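Local coordinates for protein AT-less polyketide synthase (Streptomyces platensis subsp. rosaceus, PDB 4TKT) that probably catalyses decarboxylative Claisen condensation as a ketosynthase domain that extends the acyl chain in isomigrastatin polyketide assembly, at residues I496-Q501 and P595-V600; R478-L483 and A520-L525. All coordinates share one frame; numbering follows the deposited sequence.

Contact 1: I496-Q501 and P595-V600; sequences IAYTLQ and PKPRKV
Two torsions on neighbouring helical residues set up this contact: Tyr498 carries CG anti to its backbone N (chi1 179°), which brings that atom to the pyrrolidine of Pro597, close to its CB and CG, and Thr499 carries OG1 beside its backbone N, where the hydroxyl meets the amide of Val600. Pro597 CD sits over one ring face, 4.1 Å from the centroid of the Tyr498 ring and 19° off the normal, a CH-pi contact displaced toward the rim. The pyrrolidine lies across the root of the side chain as well, with Pro597 CB 3.7 Å from Tyr498 CB. The carbonyl of the same proline also comes close, Pro597 O lying 3.5 Å from Tyr498 CD2. At the ring edge, Lys599 CG approaches Tyr498 CE2 to 4.1 Å, and Lys596 CD reaches Tyr498 OH at 3.7 Å. His591 adds an edge-to-face ring contact. An alanine in place of Tyr498 would probably leave Pro597 CD without the face it packs on and open a gap beside Lys596, Lys599 and His591.

The polar link is single: Val600 N donates to Thr499 OG1 over 3.0 Å, with an N-H...O angle of 150°. The same hydroxyl is bonded to Asp495 O one helical turn back, so two partners fix its rotation. Thr499 CG2 meanwhile rests against Val600 O at 3.5 Å. Asp495 also takes the backbone N of Arg598 on its carboxylate, and the ammonium of Lys599 forms a salt bridge with Asp269. Residues 595-599 keep to polyproline II torsions, an extended segment packed across helix 493-502, on the region matching the RhiE-like KS-MAT linker family, with Lys599 reaching from that segment to the ketosynthase region.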
ATOM      1  N   ILE A 496     -22.238   4.009   3.942  1.00 52.87           N
ATOM      2  CA  ILE A 496     -21.951   2.614   3.628  1.00 38.86           C
ATOM      3  C   ILE A 496     -22.629   2.186   2.333  1.00 38.27           C
ATOM      4  O   ILE A 496     -21.996   1.605   1.453  1.00 37.60           O
ATOM      5  CB  ILE A 496     -22.399   1.681   4.767  1.00 39.32           C
ATOM      6  CG1 ILE A 496     -21.573   1.950   6.026  1.00 47.36           C
ATOM      7  CG2 ILE A 496     -22.272   0.227   4.351  1.00 38.76           C
ATOM      8  CD1 ILE A 496     -22.056   1.202   7.242  1.00 46.57           C
ATOM      9  N   ALA A 497     -23.920   2.486   2.222  1.00 38.60           N
ATOM     10  CA  ALA A 497     -24.696   2.132   1.040  1.00 38.19           C
ATOM     11  C   ALA A 497     -24.136   2.795  -0.213  1.00 38.15           C
ATOM     12  O   ALA A 497     -23.992   2.152  -1.250  1.00 37.18           O
ATOM     13  CB  ALA A 497     -26.158   2.513   1.233  1.00 40.87           C
ATOM     14  N   TYR A 498     -23.816   4.080  -0.106  1.00 38.09           N
ATOM     15  CA  TYR A 498     -23.282   4.832  -1.236  1.00 43.19           C
ATOM     16  C   TYR A 498     -21.951   4.255  -1.711  1.00 42.75           C
ATOM     17  O   TYR A 498     -21.730   4.085  -2.914  1.00 43.29           O
ATOM     18  CB  TYR A 498     -23.113   6.306  -0.861  1.00 38.42           C
ATOM     19  CG  TYR A 498     -22.541   7.160  -1.969  1.00 45.57           C
ATOM     20  CD1 TYR A 498     -23.322   7.540  -3.052  1.00 44.97           C
ATOM     21  CD2 TYR A 498     -21.221   7.591  -1.929  1.00 38.06           C
ATOM     22  CE1 TYR A 498     -22.805   8.322  -4.067  1.00 46.53           C
ATOM     23  CE2 TYR A 498     -20.694   8.375  -2.940  1.00 37.94           C
ATOM     24  CZ  TYR A 498     -21.491   8.737  -4.007  1.00 49.75           C
ATOM     25  OH  TYR A 498     -20.976   9.515  -5.019  1.00 48.94           O
ATOM     26  N   THR A 499     -21.074   3.950  -0.760  1.00 37.12           N
ATOM     27  CA  THR A 499     -19.763   3.390  -1.068  1.00 36.54           C
ATOM     28  C   THR A 499     -19.883   2.055  -1.804  1.00 45.13           C
ATOM     29  O   THR A 499     -19.182   1.813  -2.783  1.00 45.37           O
ATOM     30  CB  THR A 499     -18.920   3.194   0.213  1.00 36.76           C
ATOM     31  OG1 THR A 499     -18.737   4.456   0.870  1.00 43.38           O
ATOM     32  CG2 THR A 499     -17.559   2.613  -0.122  1.00 36.18           C
ATOM     33  N   LEU A 500     -20.788   1.200  -1.339  1.00 36.18           N
ATOM     34  CA  LEU A 500     -20.948  -0.129  -1.924  1.00 40.72           C
ATOM     35  C   LEU A 500     -21.666  -0.099  -3.270  1.00 35.58           C
ATOM     36  O   LEU A 500     -21.590  -1.053  -4.047  1.00 35.24           O
ATOM     37  CB  LEU A 500     -21.697  -1.040  -0.956  1.00 39.85           C
ATOM     38  CG  LEU A 500     -20.913  -1.381   0.308  1.00 36.39           C
ATOM     39  CD1 LEU A 500     -21.788  -2.116   1.305  1.00 43.52           C
ATOM     40  CD2 LEU A 500     -19.692  -2.208  -0.052  1.00 35.92           C
ATOM     41  N   GLN A 501     -22.360   0.998  -3.545  1.00 37.69           N
ATOM     42  CA  GLN A 501     -23.083   1.138  -4.803  1.00 37.69           C
ATOM     43  C   GLN A 501     -22.169   1.610  -5.927  1.00 40.62           C
ATOM     44  O   GLN A 501     -22.005   0.922  -6.935  1.00 41.56           O
ATOM     45  CB  GLN A 501     -24.255   2.109  -4.641  1.00 36.34           C
ATOM     46  CG  GLN A 501     -25.457   1.520  -3.925  1.00 36.65           C
ATOM     47  CD  GLN A 501     -26.500   2.563  -3.594  1.00 43.93           C
ATOM     48  OE1 GLN A 501     -26.519   3.645  -4.182  1.00 49.69           O
ATOM     49  NE2 GLN A 501     -27.372   2.248  -2.642  1.00 41.13           N
ATOM     50  N   PRO A 595     -26.890  16.600  -1.180  1.00 94.78           N
ATOM     51  CA  PRO A 595     -25.447  16.382  -1.019  1.00 89.58           C
ATOM     52  C   PRO A 595     -25.084  14.896  -1.038  1.00 86.59           C
ATOM     53  O   PRO A 595     -25.805  14.082  -0.462  1.00 84.00           O
ATOM     54  CB  PRO A 595     -25.153  17.003   0.349  1.00 87.04           C
ATOM     55  CG  PRO A 595     -26.429  16.835   1.105  1.00 87.58           C
ATOM     56  CD  PRO A 595     -27.540  16.963   0.093  1.00 91.84           C
ATOM     57  N   LYS A 596     -23.981  14.552  -1.696  1.00 83.31           N
ATOM     58  CA  LYS A 596     -23.572  13.155  -1.823  1.00 75.93           C
ATOM     59  C   LYS A 596     -22.933  12.625  -0.544  1.00 68.62           C
ATOM     60  O   LYS A 596     -22.124  13.312   0.081  1.00 67.10           O
ATOM     61  CB  LYS A 596     -22.604  12.986  -2.996  1.00 72.30           C
ATOM     62  CG  LYS A 596     -23.266  13.103  -4.357  1.00 70.36           C
ATOM     63  CD  LYS A 596     -22.254  12.983  -5.480  1.00 66.28           C
ATOM     64  CE  LYS A 596     -22.946  12.888  -6.830  1.00 66.78           C
ATOM     65  NZ  LYS A 596     -23.860  14.037  -7.076  1.00 72.52           N
ATOM     66  N   PRO A 597     -23.298  11.396  -0.152  1.00 62.94           N
ATOM     67  CA  PRO A 597     -22.748  10.745   1.043  1.00 57.17           C
ATOM     68  C   PRO A 597     -21.243  10.549   0.932  1.00 57.94           C
ATOM     69  O   PRO A 597     -20.701  10.559  -0.172  1.00 64.21           O
ATOM     70  CB  PRO A 597     -23.472   9.394   1.079  1.00 53.19           C
ATOM     71  CG  PRO A 597     -24.705   9.597   0.263  1.00 55.17           C
ATOM     72  CD  PRO A 597     -24.312  10.558  -0.814  1.00 59.92           C
ATOM     73  N   ARG A 598     -20.576  10.376   2.068  1.00 52.14           N
ATOM     74  CA  ARG A 598     -19.134  10.187   2.075  1.00 48.98           C
ATOM     75  C   ARG A 598     -18.765   8.769   1.662  1.00 46.91           C
ATOM     76  O   ARG A 598     -19.463   7.814   1.998  1.00 47.68           O
ATOM     77  CB  ARG A 598     -18.549  10.478   3.460  1.00 49.43           C
ATOM     78  CG  ARG A 598     -18.915  11.827   4.047  1.00 64.12           C
ATOM     79  CD  ARG A 598     -18.118  12.083   5.319  1.00 80.13           C
ATOM     80  NE  ARG A 598     -18.036  10.888   6.156  1.00 91.13           N
ATOM     81  CZ  ARG A 598     -17.299  10.790   7.258  1.00 97.89           C
ATOM     82  NH1 ARG A 598     -16.572  11.822   7.667  1.00 98.56           N
ATOM     83  NH2 ARG A 598     -17.286   9.660   7.953  1.00100.48           N
ATOM     84  N   LYS A 599     -17.668   8.633   0.928  1.00 48.25           N
ATOM     85  CA  LYS A 599     -17.084   7.321   0.710  1.00 44.97           C
ATOM     86  C   LYS A 599     -16.358   6.923   1.987  1.00 45.93           C
ATOM     87  O   LYS A 599     -15.745   7.765   2.639  1.00 45.30           O
ATOM     88  CB  LYS A 599     -16.138   7.331  -0.488  1.00 41.23           C
ATOM     89  CG  LYS A 599     -16.840   7.535  -1.815  1.00 41.44           C
ATOM     90  CD  LYS A 599     -15.864   7.929  -2.906  1.00 41.26           C
ATOM     91  CE  LYS A 599     -16.585   8.141  -4.226  1.00 51.58           C
ATOM     92  NZ  LYS A 599     -15.834   9.054  -5.133  1.00 55.58           N
ATOM     93  N   VAL A 600     -16.450   5.655   2.365  1.00 40.61           N
ATOM     94  CA  VAL A 600     -15.797   5.197   3.583  1.00 40.42           C
ATOM     95  C   VAL A 600     -14.982   3.940   3.328  1.00 38.99           C
ATOM     96  O   VAL A 600     -15.165   3.264   2.316  1.00 40.06           O
ATOM     97  CB  VAL A 600     -16.815   4.917   4.707  1.00 46.65           C
ATOM     98  CG1 VAL A 600     -17.450   6.214   5.186  1.00 42.60           C
ATOM     99  CG2 VAL A 600     -17.875   3.930   4.236  1.00 40.36           C
TER

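Contact 2: R478-L483 and A520-L525; sequences RLRDAL and ALVDAL
Apolar packing between two nearly antiparallel helices joins 469-482 to 518-530 in the alpha/beta linker region, which matches the RhiE-like KS-MAT linker family. The local axes approach to 9.0 Å with a signed crossing angle of -152°, and no hydrogen bond spans the segments. Four leucines, two from each segment, form the apolar centre. Leu525 CD1 meets Leu479 CG at 3.7 Å, the two side chains crossing obliquely, and it also touches Leu483 CD1 at 4.1 Å. Leu483 CD1 then reaches Leu521 CD2 at 3.7 Å. Behind this layer Leu521 and Leu525 rest on strand 509-515 through Val513, Val515 and Phe511, and Leu479 touches Leu464 of strand 460-466, so both helices pack on strands of the linker region.

Arg480 closes one flank with its aliphatic root. Its CG stands anti to the backbone N (chi1 168°) and comes 3.9 Å from Val522 CG1, the side chains meeting at about a right angle, while Arg480 CB packs on Leu525 CB. Its guanidinium bridges two acids: NH1 pairs with Asp526 on the partner helix, and Arg480 NE bonds Asp481 OD1 at 3.0 Å, approaching that oxygen from above the carboxylate plane.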
ATOM      1  N   ARG A 478     -17.394 -10.865   6.010  1.00 44.16           N
ATOM      2  CA  ARG A 478     -16.321  -9.930   6.328  1.00 42.87           C
ATOM      3  C   ARG A 478     -16.871  -8.523   6.551  1.00 46.56           C
ATOM      4  O   ARG A 478     -16.340  -7.764   7.362  1.00 47.61           O
ATOM      5  CB  ARG A 478     -15.260  -9.930   5.222  1.00 39.06           C
ATOM      6  CG  ARG A 478     -14.686 -11.313   4.928  1.00 50.72           C
ATOM      7  CD  ARG A 478     -13.179 -11.294   4.673  1.00 62.83           C
ATOM      8  NE  ARG A 478     -12.818 -10.663   3.405  1.00 68.65           N
ATOM      9  CZ  ARG A 478     -12.055  -9.580   3.298  1.00 71.13           C
ATOM     10  NH1 ARG A 478     -11.562  -9.001   4.386  1.00 75.70           N
ATOM     11  NH2 ARG A 478     -11.779  -9.075   2.103  1.00 65.52           N
ATOM     12  N   LEU A 479     -17.939  -8.180   5.836  1.00 38.56           N
ATOM     13  CA  LEU A 479     -18.591  -6.889   6.023  1.00 38.63           C
ATOM     14  C   LEU A 479     -19.347  -6.874   7.345  1.00 46.58           C
ATOM     15  O   LEU A 479     -19.375  -5.864   8.049  1.00 47.62           O
ATOM     16  CB  LEU A 479     -19.541  -6.587   4.863  1.00 38.10           C
ATOM     17  CG  LEU A 479     -20.329  -5.279   4.960  1.00 38.23           C
ATOM     18  CD1 LEU A 479     -19.387  -4.095   5.068  1.00 38.14           C
ATOM     19  CD2 LEU A 479     -21.257  -5.118   3.768  1.00 37.76           C
ATOM     20  N   ARG A 480     -19.962  -8.005   7.670  1.00 39.93           N
ATOM     21  CA  ARG A 480     -20.662  -8.163   8.938  1.00 48.19           C
ATOM     22  C   ARG A 480     -19.706  -7.980  10.108  1.00 49.87           C
ATOM     23  O   ARG A 480     -20.030  -7.310  11.088  1.00 42.27           O
ATOM     24  CB  ARG A 480     -21.325  -9.537   9.012  1.00 41.17           C
ATOM     25  CG  ARG A 480     -21.827  -9.919  10.389  1.00 42.25           C
ATOM     26  CD  ARG A 480     -21.866 -11.428  10.530  1.00 49.50           C
ATOM     27  NE  ARG A 480     -20.536 -12.006  10.360  1.00 54.05           N
ATOM     28  CZ  ARG A 480     -20.305 -13.291  10.112  1.00 56.01           C
ATOM     29  NH1 ARG A 480     -21.316 -14.139   9.995  1.00 42.84           N
ATOM     30  NH2 ARG A 480     -19.060 -13.728   9.975  1.00 42.51           N
ATOM     31  N   ASP A 481     -18.523  -8.576   9.995  1.00 47.06           N
ATOM     32  CA  ASP A 481     -17.524  -8.496  11.052  1.00 47.77           C
ATOM     33  C   ASP A 481     -16.992  -7.076  11.198  1.00 47.98           C
ATOM     34  O   ASP A 481     -16.683  -6.628  12.303  1.00 48.12           O
ATOM     35  CB  ASP A 481     -16.373  -9.467  10.781  1.00 50.08           C
ATOM     36  CG  ASP A 481     -16.810 -10.919  10.832  1.00 58.01           C
ATOM     37  OD1 ASP A 481     -17.882 -11.202  11.412  1.00 59.21           O
ATOM     38  OD2 ASP A 481     -16.077 -11.776  10.295  1.00 60.96           O
ATOM     39  N   ALA A 482     -16.890  -6.370  10.078  1.00 41.04           N
ATOM     40  CA  ALA A 482     -16.415  -4.994  10.094  1.00 40.94           C
ATOM     41  C   ALA A 482     -17.429  -4.065  10.755  1.00 50.43           C
ATOM     42  O   ALA A 482     -17.060  -3.194  11.542  1.00 50.69           O
ATOM     43  CB  ALA A 482     -16.110  -4.524   8.684  1.00 39.88           C
ATOM     44  N   LEU A 483     -18.707  -4.255  10.444  1.00 41.53           N
ATOM     45  CA  LEU A 483     -19.745  -3.350  10.927  1.00 48.69           C
ATOM     46  C   LEU A 483     -20.137  -3.626  12.375  1.00 46.20           C
ATOM     47  O   LEU A 483     -21.025  -2.973  12.919  1.00 57.11           O
ATOM     48  CB  LEU A 483     -20.978  -3.426  10.028  1.00 41.62           C
ATOM     49  CG  LEU A 483     -20.747  -2.927   8.600  1.00 44.84           C
ATOM     50  CD1 LEU A 483     -22.044  -2.930   7.804  1.00 40.31           C
ATOM     51  CD2 LEU A 483     -20.120  -1.543   8.615  1.00 40.65           C
ATOM     52  N   ALA A 520     -29.919  -4.253  11.989  1.00 48.35           N
ATOM     53  CA  ALA A 520     -30.715  -4.973  11.002  1.00 43.06           C
ATOM     54  C   ALA A 520     -29.846  -5.393   9.823  1.00 51.29           C
ATOM     55  O   ALA A 520     -29.992  -6.496   9.296  1.00 50.57           O
ATOM     56  CB  ALA A 520     -31.878  -4.121  10.526  1.00 43.80           C
ATOM     57  N   LEU A 521     -28.944  -4.507   9.413  1.00 49.00           N
ATOM     58  CA  LEU A 521     -28.027  -4.800   8.321  1.00 47.76           C
ATOM     59  C   LEU A 521     -27.092  -5.947   8.691  1.00 39.73           C
ATOM     60  O   LEU A 521     -26.853  -6.843   7.884  1.00 40.90           O
ATOM     61  CB  LEU A 521     -27.218  -3.558   7.945  1.00 47.53           C
ATOM     62  CG  LEU A 521     -26.153  -3.752   6.860  1.00 45.31           C
ATOM     63  CD1 LEU A 521     -26.757  -4.348   5.598  1.00 46.80           C
ATOM     64  CD2 LEU A 521     -25.462  -2.438   6.549  1.00 39.85           C
ATOM     65  N   VAL A 522     -26.577  -5.915   9.917  1.00 43.90           N
ATOM     66  CA  VAL A 522     -25.713  -6.979  10.418  1.00 46.32           C
ATOM     67  C   VAL A 522     -26.437  -8.325  10.396  1.00 49.36           C
ATOM     68  O   VAL A 522     -25.857  -9.341  10.011  1.00 52.44           O
ATOM     69  CB  VAL A 522     -25.221  -6.676  11.851  1.00 44.96           C
ATOM     70  CG1 VAL A 522     -24.420  -7.847  12.405  1.00 40.16           C
ATOM     71  CG2 VAL A 522     -24.387  -5.409  11.865  1.00 40.78           C
ATOM     72  N   ASP A 523     -27.705  -8.326  10.795  1.00 49.77           N
ATOM     73  CA  ASP A 523     -28.510  -9.545  10.783  1.00 50.79           C
ATOM     74  C   ASP A 523     -28.670 -10.097   9.374  1.00 41.17           C
ATOM     75  O   ASP A 523     -28.580 -11.304   9.159  1.00 39.30           O
ATOM     76  CB  ASP A 523     -29.892  -9.297  11.392  1.00 64.49           C
ATOM     77  CG  ASP A 523     -29.848  -9.135  12.897  1.00 75.84           C
ATOM     78  OD1 ASP A 523     -28.774  -9.370  13.492  1.00 78.31           O
ATOM     79  OD2 ASP A 523     -30.895  -8.786  13.484  1.00 81.01           O
ATOM     80  N   ALA A 524     -28.916  -9.207   8.418  1.00 39.11           N
ATOM     81  CA  ALA A 524     -29.096  -9.612   7.030  1.00 38.42           C
ATOM     82  C   ALA A 524     -27.799 -10.176   6.461  1.00 42.08           C
ATOM     83  O   ALA A 524     -27.808 -11.189   5.762  1.00 44.26           O
ATOM     84  CB  ALA A 524     -29.583  -8.441   6.194  1.00 45.78           C
ATOM     85  N   LEU A 525     -26.688  -9.514   6.771  1.00 37.32           N
ATOM     86  CA  LEU A 525     -25.371  -9.955   6.320  1.00 36.48           C
ATOM     87  C   LEU A 525     -25.011 -11.312   6.907  1.00 43.13           C
ATOM     88  O   LEU A 525     -24.468 -12.172   6.215  1.00 45.36           O
ATOM     89  CB  LEU A 525     -24.306  -8.925   6.692  1.00 36.54           C
ATOM     90  CG  LEU A 525     -24.404  -7.603   5.931  1.00 42.83           C
ATOM     91  CD1 LEU A 525     -23.453  -6.565   6.506  1.00 36.97           C
ATOM     92  CD2 LEU A 525     -24.135  -7.828   4.449  1.00 35.91           C
TER

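How the contacts relate
From the N terminus, the chain passes through the large mixed ketosynthase sheet before reaching helix 469-482, where contact 2 begins. Helix 493-502 then opens contact 1, and only afterwards does helix 518-530 arrive to close contact 2, across 36 intervening residues. Contact 1 closes last, when the 595-600 loop returns after 93 residues. Their segments therefore alternate and the two closures cross. The centres lie 16 Å apart, yet the contacts share a core: Ile496 CD1 meets Leu483 CD2 at 3.6 Å, and Leu500 CD1 meets Leu479 CD2 at 3.9 Å. Helix 493-502 thus joins the helix pair to the late loop.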